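Local coordinates for sulfur oxidation protein soxB (Thermus thermophilus, PDB 2WDD) that hydrolyses sulfur-sulfur bonds of cysteine S-thiosulfonate groups in the Sox sulfur oxidation pathway and carries two manganese ions at its metal site, at residues V92-A95 with R96-G99; L52-K56 with P57-R61; A147-R150 with W151-V155; T408-L411 with P412-I416. All coordinates share one frame; numbering follows the deposited sequence.

Contact 1 of 4, residues V92-A95 with R96-G99; sequences VELA and RTFG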
# COMPACT_ATOMS: atom_id res chain seq x y z
N VAL A 92 19.05 6.03 3.95
CA VAL A 92 19.34 6.42 5.32
C VAL A 92 19.89 7.84 5.38
O VAL A 92 19.45 8.64 6.21
CB VAL A 92 20.26 5.42 6.03
CG1 VAL A 92 20.64 5.96 7.41
CG2 VAL A 92 19.58 4.06 6.14
N GLU A 93 20.84 8.15 4.50
CA GLU A 93 21.43 9.49 4.48
C GLU A 93 20.36 10.56 4.27
O GLU A 93 20.34 11.57 4.99
CB GLU A 93 22.51 9.59 3.40
CG GLU A 93 23.69 8.65 3.62
CD GLU A 93 24.86 8.95 2.71
OE1 GLU A 93 25.30 10.11 2.66
OE2 GLU A 93 25.37 8.01 2.06
N LEU A 94 19.46 10.33 3.32
CA LEU A 94 18.41 11.31 3.06
C LEU A 94 17.36 11.37 4.16
O LEU A 94 16.78 12.43 4.41
CB LEU A 94 17.76 11.07 1.69
CG LEU A 94 18.77 11.22 0.55
CD1 LEU A 94 18.08 11.08 -0.81
CD2 LEU A 94 19.52 12.56 0.65
N ALA A 95 17.12 10.25 4.85
CA ALA A 95 16.17 10.25 5.95
C ALA A 95 16.73 11.12 7.08
O ALA A 95 15.99 11.86 7.75
CB ALA A 95 15.92 8.81 6.43
N ARG A 96 18.04 11.06 7.29
CA ARG A 96 18.67 11.90 8.32
C ARG A 96 18.62 13.37 7.88
O ARG A 96 18.50 14.27 8.71
CB ARG A 96 20.12 11.49 8.56
CG ARG A 96 20.30 10.02 8.86
CD ARG A 96 20.48 9.78 10.33
NE ARG A 96 20.81 8.39 10.61
CZ ARG A 96 20.15 7.63 11.48
NH1 ARG A 96 19.13 8.13 12.15
NH2 ARG A 96 20.53 6.37 11.66
N THR A 97 18.73 13.60 6.58
CA THR A 97 18.77 14.95 6.04
C THR A 97 17.45 15.69 6.10
O THR A 97 17.36 16.81 6.63
CB THR A 97 19.30 14.90 4.57
OG1 THR A 97 20.63 14.39 4.56
CG2 THR A 97 19.25 16.28 3.91
N PHE A 98 16.41 15.06 5.54
CA PHE A 98 15.10 15.69 5.37
C PHE A 98 14.09 15.38 6.47
O PHE A 98 13.07 16.04 6.56
CB PHE A 98 14.51 15.32 4.01
CG PHE A 98 15.34 15.78 2.84
CD1 PHE A 98 15.68 17.12 2.69
CD2 PHE A 98 15.85 14.86 1.92
CE1 PHE A 98 16.48 17.54 1.63
CE2 PHE A 98 16.62 15.27 0.85
CZ PHE A 98 16.92 16.62 0.70
N GLY A 99 14.37 14.37 7.28
CA GLY A 99 13.44 14.04 8.34
C GLY A 99 12.39 13.03 7.92
O GLY A 99 12.36 12.57 6.77

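Contact 2 of 4, residues L52-K56 with P57-R61; sequences LIAPK and PLMGR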
# COMPACT_ATOMS: atom_id res chain seq x y z
N LEU A 52 11.53 -4.36 -7.81
CA LEU A 52 10.17 -4.56 -8.32
C LEU A 52 10.38 -5.41 -9.57
O LEU A 52 10.43 -4.91 -10.70
CB LEU A 52 9.46 -3.25 -8.64
CG LEU A 52 8.98 -2.44 -7.43
CD1 LEU A 52 8.47 -1.07 -7.89
CD2 LEU A 52 7.87 -3.22 -6.71
N ILE A 53 10.59 -6.70 -9.35
CA ILE A 53 10.91 -7.64 -10.41
C ILE A 53 9.71 -7.92 -11.30
O ILE A 53 8.60 -8.12 -10.83
CB ILE A 53 11.50 -8.92 -9.82
CG1 ILE A 53 12.79 -8.60 -9.08
CG2 ILE A 53 11.69 -9.99 -10.89
CD1 ILE A 53 13.22 -9.68 -8.09
N ALA A 54 9.97 -7.96 -12.61
CA ALA A 54 8.92 -8.21 -13.57
C ALA A 54 9.46 -9.08 -14.68
O ALA A 54 10.65 -9.12 -14.92
CB ALA A 54 8.45 -6.90 -14.16
N PRO A 55 8.56 -9.79 -15.38
CA PRO A 55 9.05 -10.56 -16.53
C PRO A 55 9.44 -9.53 -17.60
O PRO A 55 8.99 -8.38 -17.55
CB PRO A 55 7.81 -11.34 -16.98
CG PRO A 55 6.66 -10.49 -16.56
CD PRO A 55 7.09 -9.78 -15.30
N LYS A 56 10.28 -9.94 -18.53
CA LYS A 56 10.79 -9.02 -19.54
C LYS A 56 9.81 -8.03 -20.18
O LYS A 56 10.08 -6.83 -20.20
CB LYS A 56 11.65 -9.77 -20.57
CG LYS A 56 12.94 -10.30 -19.95
CD LYS A 56 13.73 -11.19 -20.90
CE LYS A 56 12.86 -11.80 -21.98
NZ LYS A 56 13.71 -12.55 -22.95
N PRO A 57 8.66 -8.50 -20.67
CA PRO A 57 7.70 -7.59 -21.33
C PRO A 57 7.25 -6.38 -20.50
O PRO A 57 6.82 -5.37 -21.05
CB PRO A 57 6.48 -8.48 -21.60
CG PRO A 57 6.97 -9.89 -21.43
CD PRO A 57 8.06 -9.83 -20.42
N LEU A 58 7.27 -6.52 -19.18
CA LEU A 58 6.78 -5.46 -18.30
C LEU A 58 7.86 -4.56 -17.72
O LEU A 58 7.55 -3.58 -17.04
CB LEU A 58 5.95 -6.05 -17.17
CG LEU A 58 4.71 -6.85 -17.60
CD1 LEU A 58 3.83 -6.02 -18.54
CD2 LEU A 58 5.16 -8.12 -18.28
N MET A 59 9.12 -4.90 -17.93
CA MET A 59 10.20 -4.10 -17.36
C MET A 59 10.27 -2.69 -17.91
O MET A 59 9.95 -2.44 -19.08
CB MET A 59 11.54 -4.79 -17.53
CG MET A 59 11.65 -6.09 -16.77
SD MET A 59 13.19 -6.93 -17.15
CE MET A 59 14.36 -5.87 -16.29
N GLY A 60 10.70 -1.76 -17.06
CA GLY A 60 10.92 -0.38 -17.48
C GLY A 60 9.70 0.51 -17.48
O GLY A 60 9.78 1.66 -17.94
N ARG A 61 8.57 0.03 -17.00
CA ARG A 61 7.38 0.85 -16.97
C ARG A 61 6.99 1.22 -15.54
O ARG A 61 7.39 0.55 -14.58
CB ARG A 61 6.21 0.20 -17.73
CG ARG A 61 5.50 -0.92 -16.99
CD ARG A 61 4.66 -1.79 -17.95
NE ARG A 61 3.25 -1.83 -17.57
CZ ARG A 61 2.24 -1.97 -18.42
NH1 ARG A 61 0.98 -2.01 -17.99
NH2 ARG A 61 2.48 -2.09 -19.72
O HOH W 1 9.89 -4.18 -21.31

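Contact 3 of 4, residues A147-R150 with W151-V155; sequences AVVR and WQNLV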
# COMPACT_ATOMS: atom_id res chain seq x y z
N ALA A 147 -10.85 6.69 14.86
CA ALA A 147 -9.98 7.85 14.94
C ALA A 147 -9.50 8.32 13.55
O ALA A 147 -9.32 9.51 13.31
CB ALA A 147 -8.79 7.57 15.85
N VAL A 148 -9.29 7.37 12.65
CA VAL A 148 -8.87 7.73 11.30
C VAL A 148 -9.98 8.49 10.57
O VAL A 148 -9.71 9.47 9.86
CB VAL A 148 -8.44 6.50 10.49
CG1 VAL A 148 -7.90 6.94 9.11
CG2 VAL A 148 -7.42 5.68 11.25
N VAL A 149 -11.23 8.04 10.73
CA VAL A 149 -12.37 8.70 10.10
C VAL A 149 -12.52 10.10 10.67
O VAL A 149 -12.76 11.06 9.94
CB VAL A 149 -13.67 7.89 10.29
CG1 VAL A 149 -14.86 8.65 9.69
CG2 VAL A 149 -13.55 6.50 9.66
N ARG A 150 -12.37 10.22 11.98
CA ARG A 150 -12.47 11.54 12.60
C ARG A 150 -11.40 12.46 12.05
O ARG A 150 -11.64 13.65 11.85
CB ARG A 150 -12.41 11.45 14.13
CG ARG A 150 -13.65 10.80 14.72
CD ARG A 150 -13.76 10.97 16.24
NE ARG A 150 -14.98 10.33 16.75
CZ ARG A 150 -16.19 10.87 16.69
NH1 ARG A 150 -16.36 12.08 16.17
NH2 ARG A 150 -17.25 10.21 17.15
N TRP A 151 -10.23 11.91 11.75
CA TRP A 151 -9.18 12.72 11.15
C TRP A 151 -9.57 13.14 9.72
O TRP A 151 -9.41 14.31 9.34
CB TRP A 151 -7.83 12.00 11.15
CG TRP A 151 -6.91 12.67 10.20
CD1 TRP A 151 -6.32 13.90 10.35
CD2 TRP A 151 -6.59 12.24 8.87
NE1 TRP A 151 -5.62 14.23 9.22
CE2 TRP A 151 -5.79 13.24 8.29
CE3 TRP A 151 -6.90 11.10 8.11
CZ2 TRP A 151 -5.27 13.12 6.99
CZ3 TRP A 151 -6.39 10.99 6.83
CH2 TRP A 151 -5.59 12.00 6.28
N GLN A 152 -10.12 12.22 8.94
CA GLN A 152 -10.54 12.57 7.58
C GLN A 152 -11.52 13.75 7.65
O GLN A 152 -11.48 14.66 6.82
CB GLN A 152 -11.23 11.40 6.89
CG GLN A 152 -10.32 10.29 6.38
CD GLN A 152 -11.12 9.12 5.84
OE1 GLN A 152 -11.99 8.60 6.53
NE2 GLN A 152 -10.88 8.75 4.59
N ASN A 153 -12.37 13.74 8.67
CA ASN A 153 -13.35 14.80 8.86
C ASN A 153 -12.71 16.13 9.22
O ASN A 153 -13.20 17.19 8.82
CB ASN A 153 -14.38 14.39 9.91
CG ASN A 153 -15.36 13.35 9.40
OD1 ASN A 153 -15.40 13.07 8.20
ND2 ASN A 153 -16.14 12.77 10.30
N LEU A 154 -11.61 16.10 9.98
CA LEU A 154 -10.91 17.32 10.33
C LEU A 154 -10.27 17.93 9.08
O LEU A 154 -10.33 19.14 8.87
CB LEU A 154 -9.84 17.06 11.39
CG LEU A 154 -10.33 16.76 12.80
CD1 LEU A 154 -9.17 16.32 13.69
CD2 LEU A 154 -11.02 17.99 13.38
N VAL A 155 -9.65 17.10 8.25
CA VAL A 155 -9.04 17.64 7.03
C VAL A 155 -10.11 18.04 6.01
O VAL A 155 -9.99 19.09 5.38
CB VAL A 155 -7.98 16.69 6.43
CG1 VAL A 155 -8.46 15.26 6.45
CG2 VAL A 155 -7.63 17.13 5.01

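Contact 4 of 4, residues T408-L411 with P412-I416; sequences TTIL and PGQAI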
# COMPACT_ATOMS: atom_id res chain seq x y z
N THR A 408 6.41 0.23 7.60
CA THR A 408 7.17 1.41 7.97
C THR A 408 8.64 1.03 7.86
O THR A 408 8.96 -0.13 7.55
CB THR A 408 6.74 1.88 9.38
OG1 THR A 408 7.25 3.19 9.66
CG2 THR A 408 7.23 0.91 10.44
N THR A 409 9.53 1.97 8.10
CA THR A 409 10.96 1.70 7.99
C THR A 409 11.66 2.17 9.26
O THR A 409 11.48 3.31 9.67
CB THR A 409 11.55 2.42 6.75
OG1 THR A 409 10.83 2.04 5.57
CG2 THR A 409 13.01 2.08 6.58
N ILE A 410 12.45 1.29 9.88
CA ILE A 410 13.19 1.63 11.10
C ILE A 410 14.63 1.96 10.75
O ILE A 410 15.31 1.17 10.10
CB ILE A 410 13.15 0.46 12.10
CG1 ILE A 410 11.72 -0.04 12.28
CG2 ILE A 410 13.76 0.88 13.44
CD1 ILE A 410 10.81 1.02 12.78
N LEU A 411 15.11 3.12 11.18
CA LEU A 411 16.47 3.54 10.86
C LEU A 411 17.47 2.90 11.80
O LEU A 411 17.13 2.50 12.92
CB LEU A 411 16.59 5.06 10.97
CG LEU A 411 15.70 5.91 10.06
CD1 LEU A 411 16.05 7.40 10.26
CD2 LEU A 411 15.93 5.49 8.61
N PRO A 412 18.75 2.87 11.40
CA PRO A 412 19.76 2.34 12.31
C PRO A 412 19.77 3.16 13.60
O PRO A 412 19.72 4.39 13.56
CB PRO A 412 21.07 2.57 11.54
CG PRO A 412 20.66 2.59 10.10
CD PRO A 412 19.31 3.24 10.08
N GLY A 413 19.82 2.46 14.73
CA GLY A 413 19.84 3.11 16.03
C GLY A 413 18.48 3.51 16.56
O GLY A 413 18.36 4.00 17.68
N GLN A 414 17.43 3.30 15.75
CA GLN A 414 16.08 3.67 16.15
C GLN A 414 15.40 2.59 16.98
O GLN A 414 15.58 1.40 16.74
CB GLN A 414 15.23 4.02 14.91
CG GLN A 414 13.82 4.46 15.26
CD GLN A 414 12.99 4.89 14.05
OE1 GLN A 414 13.36 4.65 12.89
NE2 GLN A 414 11.85 5.51 14.31
N ALA A 415 14.62 3.01 17.97
CA ALA A 415 13.89 2.07 18.81
C ALA A 415 12.62 1.60 18.10
O ALA A 415 11.91 2.40 17.48
CB ALA A 415 13.53 2.73 20.15
N ILE A 416 12.36 0.30 18.20
CA ILE A 416 11.13 -0.31 17.68
C ILE A 416 10.09 -0.19 18.79
O ILE A 416 10.35 -0.57 19.93
CB ILE A 416 11.33 -1.79 17.32
CG1 ILE A 416 12.47 -1.96 16.31
CG2 ILE A 416 10.02 -2.40 16.79
CD1 ILE A 416 12.94 -3.39 16.16

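Contact 1 of 4, residues V92-A95 with R96-G99
Thr97 turns OG1 in beside its own backbone N (chi1 -62°), which swings the hydroxyl back over the preceding helical turn and onto the carbonyl of Glu93. That oxygen is gripped twice: Thr97 OG1 donates to Glu93 O over 2.9 Å and Thr97 N donates to Glu93 O over 3.0 Å, the two arriving from opposite faces of the carbonyl plane. The rotation also sets the Thr97 methyl over the centre of one face of the Phe98 ring, with CG2 3.7 Å above it. Phe98 and Leu94 share a side of the helix and run alongside each other, CE2 of Phe98 lying 4.0 Å from CD2 of Leu94. In the backbone, a nearly straight bond (174°) joins Phe98 N to Leu94 O at 2.9 Å. On another side, Arg96 bends at chi2 (-100°) and runs beside Val92, NE passing 4.0 Å from Val92 CG1. Its guanidinium goes on to a salt bridge with the terminal carboxylate of Gly562 and a hydrogen bond to Pro412 O. Gly99 N still donates to Ala95 O over 3.0 Å, but Gly99 itself has left helical angles with positive phi, where a side chain would press on the carbonyl of Phe98; its own carbonyl accepts from Tyr84 OH. This is the C-terminal end of a helix, 91-98, terminated by a glycine of positive phi.

Contact 2 of 4, residues L52-K56 with P57-R61
Pro55 and Leu58 meet at a slant, the proline ring offering its CG to one methyl of the leucine. The approach is tight, with Pro55 CG 3.3 Å from Leu58 CD2. Leu58 sets CG beside its backbone N (chi1 -60°), which folds the isobutyl group back against the ring; nearer the backbone, its CB rests 4.0 Å from Ala54 CB. Pro57 stands roughly perpendicular to Pro55, its CD 3.8 Å from Pro55 CB. Met59 lays its CG 3.6 Å from Pro55 O. Two successive backbone bonds, each spanning three residues, wind the chain into a short 3-10 turn: Leu58 N donates to Pro55 O (151°) and Met59 N donates to Lys56 O (157°), the latter from well above the carbonyl plane. A water donates to Lys56 O at 2.9 Å and to Met59 O at 2.8 Å, though more acceptors surround it than it has protons, and these bonds may be shared. Beyond, Lys56 N is bonded to Asp479 and Ala54 O to Arg553. Pro57 has no N-H to give, and the N-H groups of Leu58 and Met59 close the two turns: the carbonyls of Pro55 and Lys56 both take backbone bonds, that of Lys56 takes the water as well, and the apolar groups of Ala54, Pro55 and Leu58 pack together.

Contact 3 of 4, residues A147-R150 with W151-V155
Val148 meets Trp151 along one side of the helix, its CG1 4.4 Å from the indole CE3. The carbonyl of Val148 is closer still: its O sits at the edge of the indole, near the ring plane, 3.7 Å from Trp151 CE3. Trp151 comes there because its CG is anti to the backbone N (chi1 164°), laying the rings along the helix flank. Gln152 is extended beyond CG and leads its amide back past the turn before, bringing OE1 to 3.6 Å from Val149 CA and 4.1 Å from Val149 CG2. Asn153 packs CG 3.5 Å from Val149 O. Regular bonds between residues four apart hold the backbone, among them Gln152 N to Val148 O at 2.9 Å (157°) and Asn153 N to Val149 O at 3.0 Å (153°). A second shell fixes the polar ends. Trp151 NE1 is bonded to Thr108; the Gln152 amide gives NE2 to Asp129 and takes a bond on OE1 from Trp134 NE1; Asn153 uses both amide atoms, on Arg181 N and Leu179 O; Arg150 forms a salt bridge with Glu146, one turn back. Helix 146-155 thus lies among three others: Trp151 touches 104-120 and 343-353, Val149 touches 170-179, and Gln152 ties the helix to the end of strand 124-129, with the side chain of Val148 about 9 Å from that of the manganese ligand His38.

Contact 4 of 4, residues T408-L411 with P412-I416
The chain reverses between Leu411 and Gln414 in a type II beta turn, closed by Gln414 N donating to Leu411 O over 3.0 Å (154°) from above the carbonyl plane. Gly413 occupies its third position with positive phi, which favours glycine. Across the turn, Gln414 reaches back to its start: CG is anti to the backbone N (chi1 -178°) and the chain runs extended, so the side-chain oxygen arrives at the amide of Leu411. Leu411 N donates to Gln414 OE1 over 2.9 Å, almost straight (173°) and in the plane of the amide carbonyl. Backbone and side chain of Gln414 therefore engage both polar backbone atoms of Leu411. Ile410 crosses the Gln414 stem at about a right angle, its CG2 3.8 Å from Gln414 CB, and the same methyl lies 4.2 Å from Ile416 CG1. With an alanine in place of Gln414, Leu411 N would probably be left without this acceptor and Ile410 CG2 with CB alone to pack on, its contacts with CG and CD being lost. Gly413 and Gln414 both face Ser367, forming a G1 beta bulge where the turn leads into strand 415-416, which runs antiparallel to 365-367. Ile410 and Gln414 rest on helix 418-425, whereas Leu411 packs on Phe91 and Ala95 of helix 91-98.

All four contacts are local, and along the chain they follow in series, none enclosing or crossing another. From the N terminus, contact 2 comes first, making a turn in the loop between strand 29-34 and helix 67-74. Contact 1 then ends helix 91-98, and contact 3 builds the last turns of helix 146-155. Contact 4, far later, makes the turn into strand 415-416 in the C-terminal family region. Contacts 1 and 4 meet in space, their centres about 13 Å apart, through the arginine-to-proline bond and packing of Val92 on Pro412 and of Ala95 on Leu411. Contacts 2 and 3 lie on opposite sides of the chain's centre, nearest atoms about 24 Å apart.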